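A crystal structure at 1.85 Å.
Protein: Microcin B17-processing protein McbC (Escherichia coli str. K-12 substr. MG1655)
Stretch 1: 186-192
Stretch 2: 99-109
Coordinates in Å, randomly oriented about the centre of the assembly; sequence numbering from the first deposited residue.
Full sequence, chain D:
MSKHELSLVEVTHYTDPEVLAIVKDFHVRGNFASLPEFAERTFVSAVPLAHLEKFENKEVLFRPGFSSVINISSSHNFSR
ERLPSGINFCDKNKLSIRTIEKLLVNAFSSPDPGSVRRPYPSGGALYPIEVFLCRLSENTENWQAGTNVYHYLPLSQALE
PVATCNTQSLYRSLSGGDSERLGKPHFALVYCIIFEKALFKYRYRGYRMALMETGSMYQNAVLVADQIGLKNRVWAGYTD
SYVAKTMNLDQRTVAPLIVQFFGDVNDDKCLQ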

ATOM      1  N   HIS D 186      10.176 -16.707 -34.237  1.00 35.34           N
ATOM      2  CA  HIS D 186      11.195 -17.739 -34.040  1.00 35.64           C
ATOM      3  C   HIS D 186      11.626 -17.875 -32.586  1.00 34.70           C
ATOM      4  O   HIS D 186      11.858 -18.979 -32.103  1.00 34.42           O
ATOM      5  CB  HIS D 186      12.431 -17.463 -34.903  1.00 36.57           C
ATOM      6  CG  HIS D 186      12.250 -17.810 -36.349  1.00 38.07           C
ATOM      7  ND1 HIS D 186      11.798 -16.902 -37.285  1.00 38.71           N
ATOM      8  CD2 HIS D 186      12.466 -18.963 -37.019  1.00 39.30           C
ATOM      9  CE1 HIS D 186      11.757 -17.480 -38.472  1.00 39.77           C
ATOM     10  NE2 HIS D 186      12.147 -18.735 -38.337  1.00 40.39           N
ATOM     11  N   PHE D 187      11.771 -16.751 -31.897  1.00 33.93           N
ATOM     12  CA  PHE D 187      12.211 -16.775 -30.521  1.00 33.49           C
ATOM     13  C   PHE D 187      11.770 -15.528 -29.795  1.00 32.64           C
ATOM     14  O   PHE D 187      11.272 -14.591 -30.419  1.00 32.51           O
ATOM     15  CB  PHE D 187      13.742 -16.980 -30.444  1.00 34.27           C
ATOM     16  CG  PHE D 187      14.573 -15.826 -30.952  1.00 34.16           C
ATOM     17  CD1 PHE D 187      14.873 -15.699 -32.294  1.00 35.48           C
ATOM     18  CD2 PHE D 187      15.125 -14.907 -30.059  1.00 33.75           C
ATOM     19  CE1 PHE D 187      15.691 -14.661 -32.765  1.00 35.75           C
ATOM     20  CE2 PHE D 187      15.911 -13.854 -30.521  1.00 33.98           C
ATOM     21  CZ  PHE D 187      16.204 -13.746 -31.884  1.00 35.26           C
ATOM     22  N   ALA D 188      11.916 -15.551 -28.470  1.00 31.84           N
ATOM     23  CA  ALA D 188      11.686 -14.381 -27.638  1.00 30.83           C
ATOM     24  C   ALA D 188      12.825 -14.148 -26.688  1.00 30.45           C
ATOM     25  O   ALA D 188      13.534 -15.066 -26.329  1.00 31.17           O
ATOM     26  CB  ALA D 188      10.398 -14.534 -26.853  1.00 29.92           C
ATOM     27  N   LEU D 189      12.989 -12.897 -26.284  1.00 30.28           N
ATOM     28  CA  LEU D 189      13.776 -12.575 -25.101  1.00 30.09           C
ATOM     29  C   LEU D 189      12.794 -12.200 -24.007  1.00 29.04           C
ATOM     30  O   LEU D 189      11.801 -11.505 -24.267  1.00 29.12           O
ATOM     31  CB  LEU D 189      14.788 -11.463 -25.367  1.00 30.11           C
ATOM     32  CG  LEU D 189      15.873 -11.785 -26.398  1.00 31.43           C
ATOM     33  CD1 LEU D 189      16.757 -10.567 -26.574  1.00 31.46           C
ATOM     34  CD2 LEU D 189      16.677 -13.029 -26.007  1.00 31.98           C
ATOM     35  N   VAL D 190      13.058 -12.679 -22.794  1.00 29.13           N
ATOM     36  CA  VAL D 190      12.277 -12.339 -21.617  1.00 28.07           C
ATOM     37  C   VAL D 190      13.207 -11.665 -20.598  1.00 27.98           C
ATOM     38  O   VAL D 190      14.218 -12.243 -20.190  1.00 28.83           O
ATOM     39  CB  VAL D 190      11.610 -13.576 -21.003  1.00 28.11           C
ATOM     40  CG1 VAL D 190      10.702 -13.172 -19.850  1.00 27.95           C
ATOM     41  CG2 VAL D 190      10.803 -14.341 -22.031  1.00 28.91           C
ATOM     42  N   TYR D 191      12.881 -10.432 -20.220  1.00 26.74           N
ATOM     43  CA  TYR D 191      13.701  -9.641 -19.318  1.00 26.16           C
ATOM     44  C   TYR D 191      13.088  -9.733 -17.934  1.00 25.79           C
ATOM     45  O   TYR D 191      11.911  -9.404 -17.773  1.00 25.15           O
ATOM     46  CB  TYR D 191      13.761  -8.175 -19.774  1.00 25.52           C
ATOM     47  CG  TYR D 191      14.305  -7.988 -21.144  1.00 26.10           C
ATOM     48  CD1 TYR D 191      15.653  -7.670 -21.340  1.00 26.48           C
ATOM     49  CD2 TYR D 191      13.482  -8.150 -22.283  1.00 26.35           C
ATOM     50  CE1 TYR D 191      16.169  -7.523 -22.629  1.00 27.23           C
ATOM     51  CE2 TYR D 191      13.981  -7.979 -23.577  1.00 26.75           C
ATOM     52  CZ  TYR D 191      15.326  -7.666 -23.743  1.00 27.23           C
ATOM     53  OH  TYR D 191      15.842  -7.473 -24.989  1.00 27.32           O
ATOM     54  N   CYS D 192      13.879 -10.162 -16.951  1.00 26.10           N
ATOM     55  CA  CYS D 192      13.384 -10.459 -15.614  1.00 26.54           C
ATOM     56  C   CYS D 192      14.142  -9.693 -14.538  1.00 26.12           C
ATOM     57  O   CYS D 192      15.358  -9.602 -14.581  1.00 27.14           O
ATOM     58  CB  CYS D 192      13.519 -11.943 -15.323  1.00 27.60           C
ATOM     59  SG  CYS D 192      12.564 -12.962 -16.470  1.00 30.99           S
TER
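Stretch 2 99-109: TIEKLLVNAFS

Stretch 2 packs as a helix against the strand of stretch 1. Residues 99-108 are helical, the helix having begun earlier in the chain, and S109 is the first residue to leave helical phi/psi. The strand, 187-192, continues beyond the stretch. Helix and strand run nearly parallel, their N-to-C directions 21° apart (signed crossing angle -21°), and their axes approach to 11.5 Å, a gap filled by side chains. The two backbones diverge along their length: CA to CA, I100 lies 8.7 Å from F187, L104 9.6 Å from L189, and F108 11.8 Å from Y191. Strand alternation selects F187, L189 and Y191 for the contact, while the side chains of A188, V190 and C192 stay out of reach. No hydrogen bond crosses between the stretches; the contact is mainly apolar and buries 321 Å², both sides summed.

T99 points its CA-to-CB bond toward the strand but makes no contact with it; its O accepts the backbone hydrogen bond from L103 N at 3.1 Å, an i to i+4 link of the helix. I100, one residue on, makes the first real contact. Its chi1 m, chi2 t side chain lies over one face of the F187 ring: CG1 is 4.0 Å from the ring centroid and 23° off the normal, a CH-pi contact, and I100 CG1 comes within 3.6 Å of F187 CE1. F187 has chi1 p and chi2 -85°, and its CA-to-CB bond points toward the helix.

E101 and K102 are out of reach of the strand. L103, one turn after T99, returns to it with chi1 t and chi2 p. Its CD2 meets two strand residues, lying 3.6 Å from F187 CE2, at the edge of that ring and near its plane, and 4.1 Å from L189 CD1. F187 is thus covered over one face by I100 and met at its edge by L103. L104 starts sideways, but the end of its side chain comes nearer, bringing CD2 to 3.9 Å from L189 CD2. The two methyl groups of L189, a chi1 m, chi2 t rotamer, therefore touch successive leucines of the helix.

V105, N106 and A107 make no contact with the strand. N106 instead ties back within the helix, its ND2 donating to K102 O at 2.7 Å with a nearly straight N-H...O angle of 168°. F108, the last helical residue, points toward the strand with chi1 m and spans the widened end of the gap with its aromatic side chain. F108 CZ lies 3.8 Å from L189 CD1 and 3.9 Å from Y191 CE1, and Y191 OH approaches F108 CZ to 3.5 Å; both L189 CD1 and Y191 OH sit at the edge of the F108 ring, near its plane. The Y191 side chain leaves its backbone sideways, yet its end comes nearer the helix, and its hydroxyl is hydrogen-bonded elsewhere in the structure. S109 ends the stretch out of reach, its N still bonded to V105 O at 3.0 Å.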

ATOM      1  N   THR D  99      22.558 -16.213 -35.915  1.00 44.55           N
ATOM      2  CA  THR D  99      21.782 -14.977 -35.870  1.00 43.55           C
ATOM      3  C   THR D  99      21.414 -14.584 -34.434  1.00 41.92           C
ATOM      4  O   THR D  99      21.511 -13.408 -34.051  1.00 41.26           O
ATOM      5  CB  THR D  99      20.524 -15.097 -36.743  1.00 43.76           C
ATOM      6  OG1 THR D  99      20.925 -15.287 -38.098  1.00 45.25           O
ATOM      7  CG2 THR D  99      19.647 -13.844 -36.661  1.00 43.14           C
ATOM      8  N   ILE D 100      21.016 -15.566 -33.634  1.00 41.26           N
ATOM      9  CA  ILE D 100      20.598 -15.304 -32.246  1.00 39.76           C
ATOM     10  C   ILE D 100      21.825 -14.896 -31.400  1.00 39.09           C
ATOM     11  O   ILE D 100      21.762 -13.945 -30.615  1.00 36.48           O
ATOM     12  CB  ILE D 100      19.844 -16.515 -31.641  1.00 39.83           C
ATOM     13  CG1 ILE D 100      18.587 -16.848 -32.473  1.00 40.63           C
ATOM     14  CG2 ILE D 100      19.460 -16.242 -30.200  1.00 38.93           C
ATOM     15  CD1 ILE D 100      17.902 -18.155 -32.113  1.00 40.73           C
ATOM     16  N   GLU D 101      22.943 -15.596 -31.601  1.00 40.46           N
ATOM     17  CA  GLU D 101      24.223 -15.242 -30.964  1.00 40.90           C
ATOM     18  C   GLU D 101      24.675 -13.817 -31.267  1.00 40.87           C
ATOM     19  O   GLU D 101      25.146 -13.122 -30.382  1.00 40.77           O
ATOM     20  CB  GLU D 101      25.315 -16.220 -31.384  1.00 42.99           C
ATOM     21  CG  GLU D 101      25.173 -17.598 -30.754  1.00 43.21           C
ATOM     22  CD  GLU D 101      26.090 -18.636 -31.356  1.00 45.12           C
ATOM     23  OE1 GLU D 101      26.980 -18.265 -32.152  1.00 47.19           O
ATOM     24  OE2 GLU D 101      25.910 -19.832 -31.038  1.00 45.43           O
ATOM     25  N   LYS D 102      24.520 -13.397 -32.517  1.00 41.97           N
ATOM     26  CA  LYS D 102      24.805 -12.031 -32.938  1.00 42.40           C
ATOM     27  C   LYS D 102      23.947 -11.027 -32.188  1.00 40.46           C
ATOM     28  O   LYS D 102      24.442  -9.974 -31.772  1.00 39.33           O
ATOM     29  CB  LYS D 102      24.533 -11.836 -34.427  1.00 44.66           C
ATOM     30  CG  LYS D 102      25.671 -12.140 -35.345  1.00 47.62           C
ATOM     31  CD  LYS D 102      25.366 -11.567 -36.719  1.00 49.38           C
ATOM     32  CE  LYS D 102      26.202 -12.218 -37.798  1.00 52.22           C
ATOM     33  NZ  LYS D 102      25.882 -11.567 -39.101  1.00 54.06           N
ATOM     34  N   LEU D 103      22.659 -11.327 -32.053  1.00 39.52           N
ATOM     35  CA  LEU D 103      21.770 -10.439 -31.293  1.00 38.53           C
ATOM     36  C   LEU D 103      22.277 -10.257 -29.861  1.00 36.66           C
ATOM     37  O   LEU D 103      22.405  -9.138 -29.389  1.00 36.16           O
ATOM     38  CB  LEU D 103      20.332 -10.963 -31.277  1.00 38.34           C
ATOM     39  CG  LEU D 103      19.330 -10.141 -30.474  1.00 37.58           C
ATOM     40  CD1 LEU D 103      19.211  -8.740 -31.054  1.00 38.13           C
ATOM     41  CD2 LEU D 103      17.989 -10.854 -30.461  1.00 37.88           C
ATOM     42  N   LEU D 104      22.576 -11.374 -29.204  1.00 36.33           N
ATOM     43  CA  LEU D 104      22.867 -11.398 -27.784  1.00 35.56           C
ATOM     44  C   LEU D 104      24.161 -10.654 -27.447  1.00 35.14           C
ATOM     45  O   LEU D 104      24.155  -9.768 -26.588  1.00 34.17           O
ATOM     46  CB  LEU D 104      22.917 -12.843 -27.259  1.00 36.11           C
ATOM     47  CG  LEU D 104      21.581 -13.612 -27.267  1.00 36.00           C
ATOM     48  CD1 LEU D 104      21.829 -15.086 -27.010  1.00 36.55           C
ATOM     49  CD2 LEU D 104      20.587 -13.064 -26.260  1.00 35.46           C
ATOM     50  N   VAL D 105      25.250 -10.996 -28.138  1.00 36.15           N
ATOM     51  CA  VAL D 105      26.569 -10.384 -27.835  1.00 36.84           C
ATOM     52  C   VAL D 105      26.594  -8.883 -28.166  1.00 36.69           C
ATOM     53  O   VAL D 105      27.077  -8.098 -27.375  1.00 37.15           O
ATOM     54  CB  VAL D 105      27.767 -11.124 -28.470  1.00 37.93           C
ATOM     55  CG1 VAL D 105      27.798 -12.573 -28.004  1.00 38.08           C
ATOM     56  CG2 VAL D 105      27.787 -11.007 -29.991  1.00 38.56           C
ATOM     57  N   ASN D 106      25.979  -8.483 -29.277  1.00 36.86           N
ATOM     58  CA  ASN D 106      25.919  -7.055 -29.619  1.00 36.53           C
ATOM     59  C   ASN D 106      25.007  -6.221 -28.717  1.00 35.43           C
ATOM     60  O   ASN D 106      25.384  -5.120 -28.329  1.00 35.36           O
ATOM     61  CB  ASN D 106      25.539  -6.880 -31.085  1.00 36.89           C
ATOM     62  CG  ASN D 106      26.671  -7.260 -32.009  1.00 38.19           C
ATOM     63  OD1 ASN D 106      27.633  -6.488 -32.181  1.00 38.47           O
ATOM     64  ND2 ASN D 106      26.598  -8.471 -32.575  1.00 37.94           N
ATOM     65  N   ALA D 107      23.824  -6.746 -28.368  1.00 34.65           N
ATOM     66  CA  ALA D 107      22.896  -6.026 -27.501  1.00 32.93           C
ATOM     67  C   ALA D 107      23.345  -5.911 -26.057  1.00 32.30           C
ATOM     68  O   ALA D 107      23.062  -4.895 -25.428  1.00 31.15           O
ATOM     69  CB  ALA D 107      21.496  -6.647 -27.543  1.00 32.40           C
ATOM     70  N   PHE D 108      24.000  -6.946 -25.526  1.00 32.73           N
ATOM     71  CA  PHE D 108      24.179  -7.084 -24.062  1.00 32.48           C
ATOM     72  C   PHE D 108      25.625  -7.232 -23.561  1.00 33.68           C
ATOM     73  O   PHE D 108      25.861  -7.184 -22.338  1.00 33.14           O
ATOM     74  CB  PHE D 108      23.350  -8.275 -23.539  1.00 31.72           C
ATOM     75  CG  PHE D 108      21.930  -8.282 -24.010  1.00 31.00           C
ATOM     76  CD1 PHE D 108      21.115  -7.161 -23.836  1.00 30.49           C
ATOM     77  CD2 PHE D 108      21.387  -9.403 -24.618  1.00 31.58           C
ATOM     78  CE1 PHE D 108      19.806  -7.154 -24.289  1.00 30.35           C
ATOM     79  CE2 PHE D 108      20.072  -9.402 -25.056  1.00 30.68           C
ATOM     80  CZ  PHE D 108      19.278  -8.288 -24.894  1.00 29.82           C
ATOM     81  N   SER D 109      26.578  -7.410 -24.475  1.00 35.09           N
ATOM     82  CA  SER D 109      27.956  -7.728 -24.097  1.00 36.11           C
ATOM     83  C   SER D 109      28.954  -6.793 -24.757  1.00 37.54           C
ATOM     84  O   SER D 109      28.694  -6.189 -25.814  1.00 37.63           O
ATOM     85  CB  SER D 109      28.289  -9.181 -24.457  1.00 36.28           C
ATOM     86  OG  SER D 109      27.447 -10.088 -23.761  1.00 35.47           O
TER